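Local atomic coordinates of quinoline 2-oxidoreductase small subunit (Pseudomonas putida, PDB entry 1T3Q), a protein that carries two [2Fe-2S] clusters in the molybdenum hydroxylase quinoline 2-oxidoreductase and probably passes electrons from the molybdenum site toward FAD. Residues F23-D33 with V38-E49; A94-A104 with T149-V159. All coordinates share one frame; numbering follows the deposited sequence.

Interaction 1 of 2, residues F23-D33 with V38-E49. With FES (Fe2/s2 (inorganic) cluster), chain H.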
# COMPACT_ATOMS: atom_id res chain seq x y z
N PHE A 23 14.96 22.02 -5.70
CA PHE A 23 15.30 20.61 -5.51
C PHE A 23 16.79 20.37 -5.68
O PHE A 23 17.48 21.11 -6.38
CB PHE A 23 14.49 19.73 -6.48
CG PHE A 23 14.58 20.15 -7.92
CD1 PHE A 23 15.57 19.63 -8.75
CD2 PHE A 23 13.68 21.07 -8.45
CE1 PHE A 23 15.66 20.02 -10.08
CE2 PHE A 23 13.76 21.47 -9.78
CZ PHE A 23 14.76 20.95 -10.60
N TYR A 24 17.29 19.33 -5.01
CA TYR A 24 18.70 18.99 -5.06
C TYR A 24 18.93 17.75 -5.90
O TYR A 24 18.28 16.73 -5.71
CB TYR A 24 19.25 18.77 -3.65
CG TYR A 24 19.34 20.05 -2.86
CD1 TYR A 24 18.18 20.69 -2.40
CD2 TYR A 24 20.57 20.67 -2.63
CE1 TYR A 24 18.26 21.90 -1.72
CE2 TYR A 24 20.65 21.87 -1.95
CZ TYR A 24 19.49 22.48 -1.50
OH TYR A 24 19.58 23.69 -0.85
N VAL A 25 19.87 17.85 -6.84
CA VAL A 25 20.17 16.74 -7.73
C VAL A 25 21.64 16.69 -8.11
O VAL A 25 22.37 17.67 -7.96
CB VAL A 25 19.36 16.86 -9.05
CG1 VAL A 25 17.88 16.70 -8.77
CG2 VAL A 25 19.63 18.22 -9.70
N GLU A 26 22.06 15.52 -8.58
CA GLU A 26 23.43 15.35 -9.05
C GLU A 26 23.39 15.65 -10.54
O GLU A 26 22.36 15.45 -11.18
CB GLU A 26 23.91 13.91 -8.86
CG GLU A 26 23.99 13.45 -7.42
CD GLU A 26 24.57 12.06 -7.31
OE1 GLU A 26 23.97 11.11 -7.85
OE2 GLU A 26 25.65 11.92 -6.69
N PRO A 27 24.50 16.14 -11.10
CA PRO A 27 24.53 16.46 -12.54
C PRO A 27 24.21 15.25 -13.42
O PRO A 27 23.63 15.40 -14.50
CB PRO A 27 25.97 16.95 -12.74
CG PRO A 27 26.30 17.58 -11.42
CD PRO A 27 25.74 16.58 -10.43
N ARG A 28 24.56 14.05 -12.95
CA ARG A 28 24.34 12.81 -13.70
C ARG A 28 22.89 12.38 -13.86
O ARG A 28 22.60 11.42 -14.58
CB ARG A 28 25.11 11.65 -13.04
CG ARG A 28 24.51 11.19 -11.71
CD ARG A 28 25.34 10.06 -11.09
NE ARG A 28 25.54 8.94 -12.01
CZ ARG A 28 26.26 7.86 -11.74
NH1 ARG A 28 26.39 6.89 -12.63
NH2 ARG A 28 26.86 7.74 -10.56
N MET A 29 21.96 13.07 -13.20
CA MET A 29 20.55 12.71 -13.29
C MET A 29 19.82 13.58 -14.32
O MET A 29 19.94 14.81 -14.29
CB MET A 29 19.89 12.88 -11.91
CG MET A 29 18.40 12.55 -11.88
SD MET A 29 17.63 12.66 -10.25
CE MET A 29 17.90 11.01 -9.63
N HIS A 30 19.09 12.95 -15.24
CA HIS A 30 18.35 13.75 -16.20
C HIS A 30 17.07 14.30 -15.57
O HIS A 30 16.66 13.86 -14.50
CB HIS A 30 18.07 12.99 -17.52
CG HIS A 30 17.47 11.63 -17.35
ND1 HIS A 30 16.29 11.40 -16.67
CD2 HIS A 30 17.83 10.43 -17.87
CE1 HIS A 30 15.95 10.13 -16.79
NE2 HIS A 30 16.87 9.52 -17.51
N LEU A 31 16.47 15.29 -16.23
CA LEU A 31 15.27 15.94 -15.73
C LEU A 31 14.08 15.01 -15.51
O LEU A 31 13.34 15.16 -14.54
CB LEU A 31 14.88 17.08 -16.67
CG LEU A 31 13.71 17.97 -16.24
CD1 LEU A 31 13.93 18.47 -14.82
CD2 LEU A 31 13.58 19.13 -17.21
N ALA A 32 13.91 14.04 -16.40
CA ALA A 32 12.81 13.09 -16.27
C ALA A 32 12.91 12.38 -14.92
O ALA A 32 11.94 12.33 -14.16
CB ALA A 32 12.84 12.07 -17.42
N ASP A 33 14.08 11.83 -14.61
CA ASP A 33 14.29 11.15 -13.33
C ASP A 33 14.13 12.10 -12.14
O ASP A 33 13.58 11.72 -11.11
CB ASP A 33 15.68 10.50 -13.28
CG ASP A 33 15.73 9.12 -13.93
OD1 ASP A 33 16.84 8.55 -14.02
OD2 ASP A 33 14.67 8.60 -14.35
N VAL A 38 12.87 12.89 -7.50
CA VAL A 38 13.23 13.91 -6.52
C VAL A 38 12.04 14.82 -6.20
O VAL A 38 11.75 15.07 -5.03
CB VAL A 38 14.41 14.77 -7.01
CG1 VAL A 38 14.72 15.86 -5.97
CG2 VAL A 38 15.63 13.89 -7.22
N VAL A 39 11.35 15.30 -7.23
CA VAL A 39 10.21 16.17 -7.02
C VAL A 39 8.94 15.37 -6.70
O VAL A 39 8.03 15.86 -6.03
CB VAL A 39 9.96 17.06 -8.27
CG1 VAL A 39 8.88 18.09 -7.97
CG2 VAL A 39 11.25 17.74 -8.69
N GLY A 40 8.89 14.13 -7.17
CA GLY A 40 7.74 13.29 -6.88
C GLY A 40 6.58 13.41 -7.85
O GLY A 40 5.44 13.11 -7.50
N LEU A 41 6.85 13.85 -9.07
CA LEU A 41 5.82 13.99 -10.09
C LEU A 41 6.06 12.89 -11.11
O LEU A 41 6.78 13.08 -12.10
CB LEU A 41 5.91 15.37 -10.74
CG LEU A 41 5.67 16.55 -9.78
CD1 LEU A 41 5.99 17.86 -10.49
CD2 LEU A 41 4.22 16.52 -9.31
N THR A 42 5.45 11.73 -10.88
CA THR A 42 5.64 10.59 -11.76
C THR A 42 4.81 10.58 -13.04
O THR A 42 4.81 9.59 -13.77
CB THR A 42 5.41 9.25 -10.99
OG1 THR A 42 4.11 9.26 -10.39
CG2 THR A 42 6.45 9.08 -9.90
N GLY A 43 4.11 11.68 -13.32
CA GLY A 43 3.32 11.73 -14.53
C GLY A 43 4.19 11.64 -15.78
O GLY A 43 3.77 11.11 -16.81
N THR A 44 5.40 12.18 -15.69
CA THR A 44 6.34 12.15 -16.81
C THR A 44 6.88 10.72 -16.87
O THR A 44 7.42 10.21 -15.88
CB THR A 44 7.50 13.16 -16.58
OG1 THR A 44 6.96 14.49 -16.51
CG2 THR A 44 8.51 13.09 -17.72
N LYS A 45 6.74 10.07 -18.03
CA LYS A 45 7.17 8.69 -18.20
C LYS A 45 8.44 8.54 -19.02
O LYS A 45 8.76 9.38 -19.86
CB LYS A 45 6.06 7.86 -18.86
CG LYS A 45 4.68 7.95 -18.20
CD LYS A 45 4.70 7.58 -16.72
CE LYS A 45 3.29 7.58 -16.15
NZ LYS A 45 3.27 7.50 -14.66
N ILE A 46 9.13 7.42 -18.80
CA ILE A 46 10.37 7.12 -19.50
C ILE A 46 10.22 5.82 -20.30
O ILE A 46 9.96 4.77 -19.72
CB ILE A 46 11.54 6.95 -18.51
CG1 ILE A 46 11.71 8.24 -17.69
CG2 ILE A 46 12.81 6.61 -19.26
CD1 ILE A 46 12.73 8.12 -16.58
N GLY A 47 10.39 5.90 -21.61
CA GLY A 47 10.27 4.72 -22.44
C GLY A 47 11.50 4.33 -23.23
O GLY A 47 11.54 3.23 -23.80
N CYS A 48 12.51 5.20 -23.29
CA CYS A 48 13.72 4.89 -24.06
C CYS A 48 14.99 5.59 -23.58
O CYS A 48 16.08 5.05 -23.73
CB CYS A 48 13.51 5.21 -25.54
SG CYS A 48 13.54 7.00 -25.94
N GLU A 49 14.85 6.80 -23.04
CA GLU A 49 15.99 7.59 -22.57
C GLU A 49 16.99 7.89 -23.69
O GLU A 49 18.19 8.10 -23.44
CB GLU A 49 16.69 6.86 -21.41
CG GLU A 49 15.87 6.91 -20.11
CD GLU A 49 16.45 6.08 -18.98
OE1 GLU A 49 16.75 6.66 -17.91
OE2 GLU A 49 16.58 4.85 -19.14
FE1 FES H . 11.89 8.31 -24.77
FE2 FES H . 12.64 10.57 -23.44
S1 FES H . 12.25 10.45 -25.54
S2 FES H . 12.19 8.49 -22.57
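The His30 ring works through its edge. His30 NE2 gives its hydrogen to Glu49 OE1 at 2.9 Å, nearly straight (170°) and almost in the ring plane. The oxygen receives it on its anti lone pair, and the carboxylate stands 81° to the ring. On the other ring nitrogen, His30 ND1 accepts from Asp33 N at 3.1 Å, also in the ring plane. This is the N-cap bond of the helix that starts at Leu31. The two bonds fix the ring's rotation. Near the same plane, Ile46 CD1 reaches CE1. The second flat group, the Phe23 ring, has Val39 CG2 over one face, 4.1 Å from Phe23 CD2.

Ile46, Cys48 and Glu49 belong to the loop that wraps the [2Fe-2S] cluster in this domain of the plant-type ferredoxin family (beta-grasp). Cys48 SG binds iron FE1 of the cluster at 2.4 Å, and Cys53 also binds an iron of it. Glu49 N lies 3.2 Å from sulfide S2. The His30 bond therefore ties the cluster loop to the helix start. With an alanine here both ring nitrogens are gone; Asp33 N would probably lose its capping acceptor, and Glu49 would keep its lysine salt bridge but lose its tie to the helix start.

Asp33 OD1 and Glu49 OE1 are like charges 4.3 Å apart. Lys2 of the medium subunit forms salt bridges to both, which probably offsets their repulsion.

Val38, at the end of helix 31-39, packs against strand 23-25 and Met29. A chi1 of 178° turns Val38 CG1 away from the backbone N and onto Phe23 CB, while Val38 CG2 lies against Val25 CG1 and 3.8 Å from Met29 SD.

Interaction 2 of 2, residues A94-A104 with T149-V159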
# COMPACT_ATOMS: atom_id res chain seq x y z
N ALA A 94 -10.36 20.78 -21.65
CA ALA A 94 -10.87 20.43 -22.96
C ALA A 94 -10.05 19.37 -23.70
O ALA A 94 -10.62 18.42 -24.25
CB ALA A 94 -10.99 21.68 -23.82
N LEU A 95 -8.74 19.54 -23.73
CA LEU A 95 -7.87 18.59 -24.43
C LEU A 95 -7.96 17.19 -23.82
O LEU A 95 -8.14 16.21 -24.54
CB LEU A 95 -6.42 19.07 -24.40
CG LEU A 95 -5.41 18.19 -25.15
CD1 LEU A 95 -5.84 18.00 -26.59
CD2 LEU A 95 -4.02 18.83 -25.08
N GLN A 96 -7.83 17.11 -22.50
CA GLN A 96 -7.90 15.83 -21.79
C GLN A 96 -9.25 15.17 -22.00
O GLN A 96 -9.33 13.98 -22.32
CB GLN A 96 -7.66 16.04 -20.29
CG GLN A 96 -6.27 16.56 -19.95
CD GLN A 96 -6.15 16.95 -18.49
OE1 GLN A 96 -6.92 17.79 -18.01
NE2 GLN A 96 -5.20 16.35 -17.78
N ASP A 97 -10.31 15.94 -21.82
CA ASP A 97 -11.65 15.41 -22.00
C ASP A 97 -11.85 14.89 -23.41
O ASP A 97 -12.52 13.88 -23.62
CB ASP A 97 -12.70 16.49 -21.68
CG ASP A 97 -14.11 16.01 -21.95
OD1 ASP A 97 -14.67 16.37 -23.01
OD2 ASP A 97 -14.64 15.27 -21.11
N SER A 98 -11.24 15.57 -24.38
CA SER A 98 -11.35 15.15 -25.77
C SER A 98 -10.65 13.80 -25.96
O SER A 98 -11.16 12.92 -26.65
CB SER A 98 -10.73 16.19 -26.69
OG SER A 98 -10.96 15.85 -28.04
N PHE A 99 -9.47 13.65 -25.37
CA PHE A 99 -8.73 12.38 -25.47
C PHE A 99 -9.63 11.25 -24.98
O PHE A 99 -9.69 10.17 -25.58
CB PHE A 99 -7.46 12.43 -24.61
CG PHE A 99 -6.22 12.80 -25.37
CD1 PHE A 99 -6.14 13.99 -26.08
CD2 PHE A 99 -5.12 11.94 -25.38
CE1 PHE A 99 -4.99 14.34 -26.78
CE2 PHE A 99 -3.96 12.28 -26.08
CZ PHE A 99 -3.89 13.47 -26.78
N ARG A 100 -10.34 11.50 -23.88
CA ARG A 100 -11.23 10.51 -23.30
C ARG A 100 -12.43 10.21 -24.19
O ARG A 100 -12.75 9.04 -24.45
CB ARG A 100 -11.73 10.98 -21.93
CG ARG A 100 -12.53 9.94 -21.18
CD ARG A 100 -13.18 10.51 -19.95
NE ARG A 100 -13.89 9.47 -19.21
CZ ARG A 100 -14.87 9.71 -18.35
NH1 ARG A 100 -15.25 10.96 -18.11
NH2 ARG A 100 -15.47 8.71 -17.72
N ARG A 101 -13.10 11.26 -24.67
CA ARG A 101 -14.26 11.08 -25.53
C ARG A 101 -13.94 10.33 -26.82
O ARG A 101 -14.77 9.57 -27.32
CB ARG A 101 -14.88 12.44 -25.87
CG ARG A 101 -15.59 13.11 -24.71
CD ARG A 101 -16.34 14.38 -25.13
NE ARG A 101 -15.45 15.50 -25.46
CZ ARG A 101 -15.11 15.86 -26.69
NH1 ARG A 101 -14.30 16.89 -26.87
NH2 ARG A 101 -15.58 15.20 -27.74
N HIS A 102 -12.74 10.54 -27.36
CA HIS A 102 -12.35 9.88 -28.60
C HIS A 102 -11.55 8.60 -28.39
O HIS A 102 -11.10 8.00 -29.36
CB HIS A 102 -11.53 10.83 -29.48
CG HIS A 102 -12.34 11.92 -30.11
ND1 HIS A 102 -12.56 13.14 -29.50
CD2 HIS A 102 -13.01 11.97 -31.29
CE1 HIS A 102 -13.32 13.89 -30.28
NE2 HIS A 102 -13.61 13.20 -31.37
N HIS A 103 -11.38 8.19 -27.14
CA HIS A 103 -10.62 6.98 -26.83
C HIS A 103 -9.23 7.11 -27.47
O HIS A 103 -8.83 6.31 -28.33
CB HIS A 103 -11.34 5.73 -27.36
CG HIS A 103 -10.69 4.44 -26.96
ND1 HIS A 103 -10.16 4.23 -25.71
CD2 HIS A 103 -10.52 3.27 -27.64
CE1 HIS A 103 -9.70 2.99 -25.62
NE2 HIS A 103 -9.90 2.39 -26.78
N ALA A 104 -8.51 8.14 -27.05
CA ALA A 104 -7.17 8.43 -27.56
C ALA A 104 -6.05 7.80 -26.74
O ALA A 104 -4.88 8.10 -26.94
CB ALA A 104 -6.96 9.95 -27.64
N THR A 149 -7.34 8.02 -33.31
CA THR A 149 -8.16 8.69 -32.32
C THR A 149 -7.46 9.85 -31.60
O THR A 149 -8.12 10.72 -31.04
CB THR A 149 -8.72 7.69 -31.28
OG1 THR A 149 -7.66 6.88 -30.77
CG2 THR A 149 -9.77 6.79 -31.94
N ILE A 150 -6.13 9.85 -31.61
CA ILE A 150 -5.38 10.94 -30.99
C ILE A 150 -5.52 12.14 -31.94
O ILE A 150 -5.67 13.29 -31.50
CB ILE A 150 -3.89 10.58 -30.81
CG1 ILE A 150 -3.74 9.51 -29.73
CG2 ILE A 150 -3.09 11.82 -30.43
CD1 ILE A 150 -2.33 8.96 -29.59
N ILE A 151 -5.48 11.86 -33.24
CA ILE A 151 -5.63 12.91 -34.25
C ILE A 151 -7.05 13.46 -34.11
O ILE A 151 -7.27 14.68 -34.16
CB ILE A 151 -5.43 12.37 -35.69
CG1 ILE A 151 -4.08 11.65 -35.80
CG2 ILE A 151 -5.48 13.52 -36.70
CD1 ILE A 151 -2.87 12.50 -35.47
N ASP A 152 -8.01 12.56 -33.92
CA ASP A 152 -9.41 12.95 -33.75
C ASP A 152 -9.56 13.87 -32.54
O ASP A 152 -10.23 14.90 -32.61
CB ASP A 152 -10.30 11.73 -33.51
CG ASP A 152 -10.38 10.80 -34.71
OD1 ASP A 152 -10.89 9.67 -34.53
OD2 ASP A 152 -9.97 11.20 -35.83
N ALA A 153 -8.95 13.48 -31.43
CA ALA A 153 -9.04 14.25 -30.19
C ALA A 153 -8.48 15.66 -30.32
O ALA A 153 -9.10 16.62 -29.87
CB ALA A 153 -8.33 13.51 -29.05
N ILE A 154 -7.30 15.79 -30.93
CA ILE A 154 -6.65 17.08 -31.09
C ILE A 154 -7.38 18.04 -32.03
O ILE A 154 -7.32 19.26 -31.85
CB ILE A 154 -5.20 16.90 -31.57
CG1 ILE A 154 -4.41 16.12 -30.52
CG2 ILE A 154 -4.54 18.27 -31.82
CD1 ILE A 154 -3.05 15.64 -30.98
N THR A 155 -8.07 17.50 -33.03
CA THR A 155 -8.79 18.32 -33.99
C THR A 155 -10.26 18.51 -33.64
O THR A 155 -11.02 19.08 -34.43
CB THR A 155 -8.71 17.73 -35.42
OG1 THR A 155 -9.16 16.37 -35.41
CG2 THR A 155 -7.28 17.78 -35.93
N ASP A 156 -10.66 18.03 -32.47
CA ASP A 156 -12.04 18.15 -32.01
C ASP A 156 -12.39 19.64 -31.92
O ASP A 156 -11.62 20.43 -31.40
CB ASP A 156 -12.19 17.50 -30.63
CG ASP A 156 -13.62 17.51 -30.14
OD1 ASP A 156 -14.34 16.52 -30.38
OD2 ASP A 156 -14.04 18.52 -29.52
N PRO A 157 -13.58 20.03 -32.42
CA PRO A 157 -13.99 21.44 -32.38
C PRO A 157 -14.04 22.08 -30.99
O PRO A 157 -13.82 23.28 -30.86
CB PRO A 157 -15.34 21.42 -33.09
CG PRO A 157 -15.87 20.04 -32.80
CD PRO A 157 -14.64 19.18 -32.99
N ALA A 158 -14.32 21.29 -29.96
CA ALA A 158 -14.37 21.82 -28.60
C ALA A 158 -12.95 22.17 -28.14
O ALA A 158 -12.75 23.10 -27.35
CB ALA A 158 -14.99 20.80 -27.65
N VAL A 159 -11.97 21.42 -28.64
CA VAL A 159 -10.57 21.66 -28.31
C VAL A 159 -10.10 22.95 -28.98
O VAL A 159 -9.42 23.77 -28.36
CB VAL A 159 -9.67 20.48 -28.78
CG1 VAL A 159 -8.20 20.85 -28.64
CG2 VAL A 159 -9.99 19.24 -27.97
O HOH W 1 -15.14 15.48 -33.15
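This contact pairs two helices of the all-helical [2Fe-2S] domain. Helix 94-101 runs roughly antiparallel to segment 149-154, with the axes 8.3 Å apart and 141° between their directions. Small residues allow the close approach. Ser98 OG donates to Ala153 O at 2.7 Å, placed there by a chi1 of -174° that swings OG away from its own backbone N. Ser98 CB is tight against Val159 CG2, at 3.4 Å. Beside them the Phe99 ring meets Ala153 CB through CD1, Ile154 CG1 through CE1 and Ile150 CG2 through CZ.

His102 lays one ring face over the backbone of the partner helix. Asp152 O sits 3.9 Å above the ring centre, and Ala153 N is nearer the rim. ND1 donates to Ser98 O in the ring plane, which fixes the turn of the ring. After helix 94-101, His103 closes a Schellman motif, and His103 O accepts from Thr149 OG1 at 2.8 Å.

Arg101 is shared between two acids. Arg101 NE donates to Asp97 OD1 at 2.7 Å, and Arg101 NH1 to Asp156 OD2 at 3.1 Å. NH1 comes in from above the carboxylate plane, with the two flat groups 59° apart, not side-on. OD2 also caps the next helix by accepting from Ala158 N, on the opposite face of that plane. Arg101 thus probably offsets charge on both acids, and one carboxylate oxygen couples the salt-bridge network to the start of helix 157-164.

The two contacts follow each other along the chain. Interaction 1 closes at Glu49 before interaction 2 opens at Ala94. They lie on opposite sides of the chain's centre, with their own centres about 28 Å apart and nearest atoms about 10 Å apart. They share no helix or strand. Interaction 1 packs strand 19-25 against the end of helix 31-39, and the start of that helix against the loop of one cluster. Interaction 2 belongs to the helical half, which holds the second cluster about 6 Å from the Ile150 side chain. Each contact thus lies in a different cluster domain. This two-domain layout is consistent with electrons passing from the molybdenum cofactor through both clusters to FAD.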